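Local coordinates for protein putatuve endo-xylanase (Clostridium stercorarium, PDB 1O8P) that probably binds xylan and cellulose chains as a family 6 carbohydrate-binding module of a putative endo-xylanase, helping direct the enzyme to plant cell-wall polysaccharide, at residues 61-75 / 121-135. Numbering follows the deposited sequence.
Sequences YSTTYKNIDFGDGAT and TISNTAGVKDIVLVF
Phe70 turns one ring face to the methyl of Thr125, whose CG2 sits over the ring centre, 3.9 Å from the centroid and only 10° off the normal, a CH-pi contact. Ile131 reaches the rim of the same ring, CD1 lying 3.5 Å from Phe70 CZ and CG1 meeting the edge in plane. With CG anti to its own carbonyl carbon (chi1 -77°), the Phe70 ring is directed between Thr125 and Ile131. Its backbone N donates to Gly127 O (2.9 Å) from above the carbonyl plane, while Gly127 N donates to Gly71 O in a nearly straight bond. Farther along, the antiparallel pairing of 62-69 with 128-135 shifts register by one residue at a beta bulge between Tyr65 and Ile68. There the carboxylate of Asp130 is gripped twice: OD1 accepts from Asn67 N (2.9 Å), nearly along its C-O axis, and OD2 takes Lys66 NZ in a salt bridge (3.1 Å), on its syn side but 34° out of the carboxylate plane. On the inner face, Leu133 CD1 packs on Tyr65 CE1 (3.8 Å). The two strands pair within one sheet of the beta-sandwich, flanked by 87-93, whereas 74-75 and 121-125 belong to the other; Phe70, in the turn joining 62-69 to 74-82, packs between residues of both and meets Phe146 of strand 140-147.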
# COMPACT_ATOMS: atom_id res chain seq x y z
N TYR A 61 -7.29 1.37 -10.07
CA TYR A 61 -5.97 0.66 -10.05
C TYR A 61 -5.74 -0.09 -8.74
O TYR A 61 -6.37 0.21 -7.73
CB TYR A 61 -4.80 1.61 -10.23
CG TYR A 61 -4.57 2.10 -11.63
CD1 TYR A 61 -5.62 2.23 -12.55
CD2 TYR A 61 -3.27 2.47 -12.03
CE1 TYR A 61 -5.39 2.69 -13.86
CE2 TYR A 61 -3.01 2.92 -13.32
CZ TYR A 61 -4.06 3.03 -14.23
OH TYR A 61 -3.79 3.52 -15.46
N SER A 62 -4.83 -1.06 -8.76
CA SER A 62 -4.62 -1.91 -7.63
C SER A 62 -3.25 -2.59 -7.75
O SER A 62 -2.74 -2.78 -8.86
CB SER A 62 -5.75 -2.96 -7.49
OG SER A 62 -5.63 -3.97 -8.49
N THR A 63 -2.66 -2.90 -6.59
CA THR A 63 -1.42 -3.66 -6.53
C THR A 63 -1.61 -4.75 -5.52
O THR A 63 -2.29 -4.56 -4.51
CB THR A 63 -0.18 -2.79 -6.23
OG1 THR A 63 -0.55 -1.72 -5.37
CG2 THR A 63 0.31 -2.06 -7.45
N THR A 64 -1.01 -5.90 -5.81
CA THR A 64 -1.16 -7.05 -4.98
C THR A 64 0.20 -7.47 -4.49
O THR A 64 1.14 -7.53 -5.29
CB THR A 64 -1.79 -8.18 -5.80
OG1 THR A 64 -3.13 -7.83 -6.16
CG2 THR A 64 -1.91 -9.53 -4.97
N TYR A 65 0.27 -7.80 -3.21
CA TYR A 65 1.48 -8.19 -2.49
C TYR A 65 1.18 -9.49 -1.79
O TYR A 65 0.49 -9.52 -0.76
CB TYR A 65 1.87 -7.09 -1.46
CG TYR A 65 1.99 -5.75 -2.12
CD1 TYR A 65 0.84 -4.97 -2.38
CD2 TYR A 65 3.23 -5.26 -2.53
CE1 TYR A 65 0.94 -3.75 -3.00
CE2 TYR A 65 3.33 -4.03 -3.15
CZ TYR A 65 2.18 -3.28 -3.39
OH TYR A 65 2.25 -2.08 -4.04
N LYS A 66 1.71 -10.56 -2.35
CA LYS A 66 1.44 -11.91 -1.90
C LYS A 66 2.29 -12.29 -0.71
O LYS A 66 3.35 -11.73 -0.52
CB LYS A 66 1.68 -12.89 -3.06
CG LYS A 66 0.62 -12.81 -4.14
CD LYS A 66 0.86 -13.90 -5.19
CE LYS A 66 -0.26 -14.96 -5.19
NZ LYS A 66 -0.30 -15.87 -3.95
N ASN A 67 1.82 -13.21 0.11
CA ASN A 67 2.65 -13.81 1.15
C ASN A 67 3.17 -12.80 2.18
O ASN A 67 4.34 -12.83 2.54
CB ASN A 67 3.81 -14.63 0.52
CG ASN A 67 3.29 -15.71 -0.45
OD1 ASN A 67 3.67 -15.78 -1.64
ND2 ASN A 67 2.37 -16.51 0.04
N ILE A 68 2.29 -11.92 2.66
CA ILE A 68 2.68 -11.09 3.82
C ILE A 68 2.42 -11.85 5.14
O ILE A 68 1.32 -12.35 5.38
CB ILE A 68 1.97 -9.72 3.79
CG1 ILE A 68 2.10 -9.03 2.43
CG2 ILE A 68 2.40 -8.84 4.95
CD1 ILE A 68 3.50 -9.05 1.80
N ASP A 69 3.43 -11.91 5.99
CA ASP A 69 3.34 -12.59 7.26
C ASP A 69 2.96 -11.61 8.39
O ASP A 69 3.77 -10.77 8.79
CB ASP A 69 4.66 -13.29 7.53
CG ASP A 69 4.62 -14.09 8.78
OD1 ASP A 69 3.56 -14.14 9.42
OD2 ASP A 69 5.61 -14.69 9.22
N PHE A 70 1.69 -11.69 8.86
CA PHE A 70 1.10 -10.79 9.89
C PHE A 70 1.31 -11.35 11.32
O PHE A 70 0.91 -10.76 12.33
CB PHE A 70 -0.42 -10.56 9.64
CG PHE A 70 -0.72 -9.57 8.49
CD1 PHE A 70 -0.60 -9.96 7.15
CD2 PHE A 70 -1.11 -8.25 8.76
CE1 PHE A 70 -0.85 -9.06 6.11
CE2 PHE A 70 -1.39 -7.35 7.72
CZ PHE A 70 -1.24 -7.77 6.38
N GLY A 71 1.90 -12.54 11.41
CA GLY A 71 2.20 -13.13 12.69
C GLY A 71 0.96 -13.28 13.51
O GLY A 71 -0.05 -13.76 13.02
N ASP A 72 1.01 -12.87 14.78
CA ASP A 72 -0.16 -13.03 15.63
C ASP A 72 -1.10 -11.81 15.62
O ASP A 72 -1.96 -11.71 16.46
CB ASP A 72 0.20 -13.48 17.04
CG ASP A 72 1.19 -12.55 17.73
OD1 ASP A 72 1.32 -11.37 17.33
OD2 ASP A 72 1.88 -12.93 18.70
N GLY A 73 -0.95 -10.91 14.66
CA GLY A 73 -1.92 -9.84 14.50
C GLY A 73 -1.29 -8.51 14.20
O GLY A 73 -0.27 -8.16 14.80
N ALA A 74 -1.88 -7.77 13.26
CA ALA A 74 -1.65 -6.33 13.08
C ALA A 74 -3.00 -5.59 13.11
O ALA A 74 -4.02 -6.14 12.68
CB ALA A 74 -0.91 -6.03 11.80
N THR A 75 -3.01 -4.37 13.63
CA THR A 75 -4.26 -3.62 13.81
C THR A 75 -4.14 -2.24 13.17
O THR A 75 -5.06 -1.45 13.25
CB THR A 75 -4.58 -3.44 15.32
OG1 THR A 75 -3.36 -3.06 15.98
CG2 THR A 75 -4.91 -4.77 15.99
N THR A 121 -6.43 2.40 10.98
CA THR A 121 -6.63 1.12 11.64
C THR A 121 -7.14 0.09 10.59
O THR A 121 -7.73 0.45 9.57
CB THR A 121 -7.62 1.19 12.81
OG1 THR A 121 -8.93 1.39 12.26
CG2 THR A 121 -7.38 2.46 13.68
N ILE A 122 -6.93 -1.19 10.89
CA ILE A 122 -7.41 -2.29 10.09
C ILE A 122 -8.00 -3.33 11.04
O ILE A 122 -7.57 -3.39 12.19
CB ILE A 122 -6.26 -2.90 9.15
CG1 ILE A 122 -5.00 -3.37 9.91
CG2 ILE A 122 -5.84 -1.92 8.08
CD1 ILE A 122 -4.28 -4.60 9.25
N SER A 123 -9.01 -4.08 10.58
CA SER A 123 -9.45 -5.31 11.26
C SER A 123 -8.21 -6.11 11.57
O SER A 123 -7.31 -6.23 10.71
CB SER A 123 -10.30 -6.18 10.36
OG SER A 123 -11.40 -5.48 9.86
N ASN A 124 -8.17 -6.66 12.78
CA ASN A 124 -7.10 -7.50 13.22
C ASN A 124 -6.88 -8.62 12.22
O ASN A 124 -7.79 -9.41 11.99
CB ASN A 124 -7.41 -8.11 14.60
CG ASN A 124 -6.22 -8.94 15.15
OD1 ASN A 124 -5.09 -8.48 15.18
ND2 ASN A 124 -6.49 -10.19 15.55
N THR A 125 -5.67 -8.69 11.66
CA THR A 125 -5.30 -9.65 10.62
C THR A 125 -4.05 -10.39 11.11
O THR A 125 -3.09 -9.77 11.54
CB THR A 125 -4.97 -8.81 9.35
OG1 THR A 125 -6.12 -8.04 9.00
CG2 THR A 125 -4.67 -9.68 8.10
N ALA A 126 -4.08 -11.72 11.00
CA ALA A 126 -3.02 -12.60 11.48
C ALA A 126 -2.64 -13.64 10.41
O ALA A 126 -3.36 -13.82 9.43
CB ALA A 126 -3.46 -13.30 12.78
N GLY A 127 -1.50 -14.29 10.59
CA GLY A 127 -0.99 -15.33 9.68
C GLY A 127 -0.62 -14.79 8.31
O GLY A 127 -0.45 -13.58 8.13
N VAL A 128 -0.55 -15.67 7.32
CA VAL A 128 -0.03 -15.30 6.02
C VAL A 128 -1.15 -14.94 5.05
O VAL A 128 -2.03 -15.79 4.80
CB VAL A 128 0.91 -16.38 5.41
CG1 VAL A 128 1.46 -15.88 4.05
CG2 VAL A 128 2.06 -16.64 6.39
N LYS A 129 -1.09 -13.70 4.52
CA LYS A 129 -2.12 -13.17 3.64
C LYS A 129 -1.57 -12.51 2.38
O LYS A 129 -0.46 -11.97 2.36
CB LYS A 129 -3.01 -12.12 4.35
CG LYS A 129 -3.73 -12.54 5.64
CD LYS A 129 -4.78 -13.62 5.43
CE LYS A 129 -5.74 -13.72 6.64
NZ LYS A 129 -5.28 -14.83 7.61
N ASP A 130 -2.38 -12.54 1.33
CA ASP A 130 -2.18 -11.70 0.17
C ASP A 130 -2.86 -10.38 0.35
O ASP A 130 -4.07 -10.34 0.64
CB ASP A 130 -2.71 -12.38 -1.08
CG ASP A 130 -1.96 -13.66 -1.40
OD1 ASP A 130 -0.86 -13.97 -0.84
OD2 ASP A 130 -2.44 -14.45 -2.20
N ILE A 131 -2.10 -9.30 0.19
CA ILE A 131 -2.62 -7.94 0.41
C ILE A 131 -2.79 -7.19 -0.91
O ILE A 131 -1.89 -7.18 -1.77
CB ILE A 131 -1.73 -7.10 1.39
CG1 ILE A 131 -1.78 -7.69 2.79
CG2 ILE A 131 -2.25 -5.61 1.51
CD1 ILE A 131 -3.18 -7.54 3.51
N VAL A 132 -3.94 -6.56 -1.04
CA VAL A 132 -4.26 -5.74 -2.19
C VAL A 132 -4.51 -4.28 -1.79
O VAL A 132 -5.29 -4.02 -0.90
CB VAL A 132 -5.50 -6.34 -2.95
CG1 VAL A 132 -5.77 -5.57 -4.24
CG2 VAL A 132 -5.24 -7.84 -3.21
N LEU A 133 -3.82 -3.35 -2.46
CA LEU A 133 -4.11 -1.90 -2.33
C LEU A 133 -4.96 -1.46 -3.55
O LEU A 133 -4.57 -1.69 -4.68
CB LEU A 133 -2.79 -1.10 -2.30
CG LEU A 133 -1.77 -1.54 -1.23
CD1 LEU A 133 -0.50 -0.66 -1.34
CD2 LEU A 133 -2.41 -1.46 0.20
N VAL A 134 -6.13 -0.88 -3.30
CA VAL A 134 -7.03 -0.44 -4.33
C VAL A 134 -7.12 1.06 -4.21
O VAL A 134 -7.39 1.59 -3.14
CB VAL A 134 -8.44 -1.15 -4.24
CG1 VAL A 134 -9.34 -0.71 -5.42
CG2 VAL A 134 -8.28 -2.69 -4.17
N PHE A 135 -6.86 1.74 -5.33
CA PHE A 135 -6.72 3.19 -5.38
C PHE A 135 -7.95 3.89 -6.02
O PHE A 135 -8.49 3.39 -7.00
CB PHE A 135 -5.48 3.51 -6.20
CG PHE A 135 -4.22 2.94 -5.63
CD1 PHE A 135 -3.62 3.51 -4.52
CD2 PHE A 135 -3.65 1.82 -6.21
CE1 PHE A 135 -2.44 2.98 -3.99
CE2 PHE A 135 -2.48 1.27 -5.69
CZ PHE A 135 -1.88 1.85 -4.59
O HOH W 1 -4.52 -12.23 16.40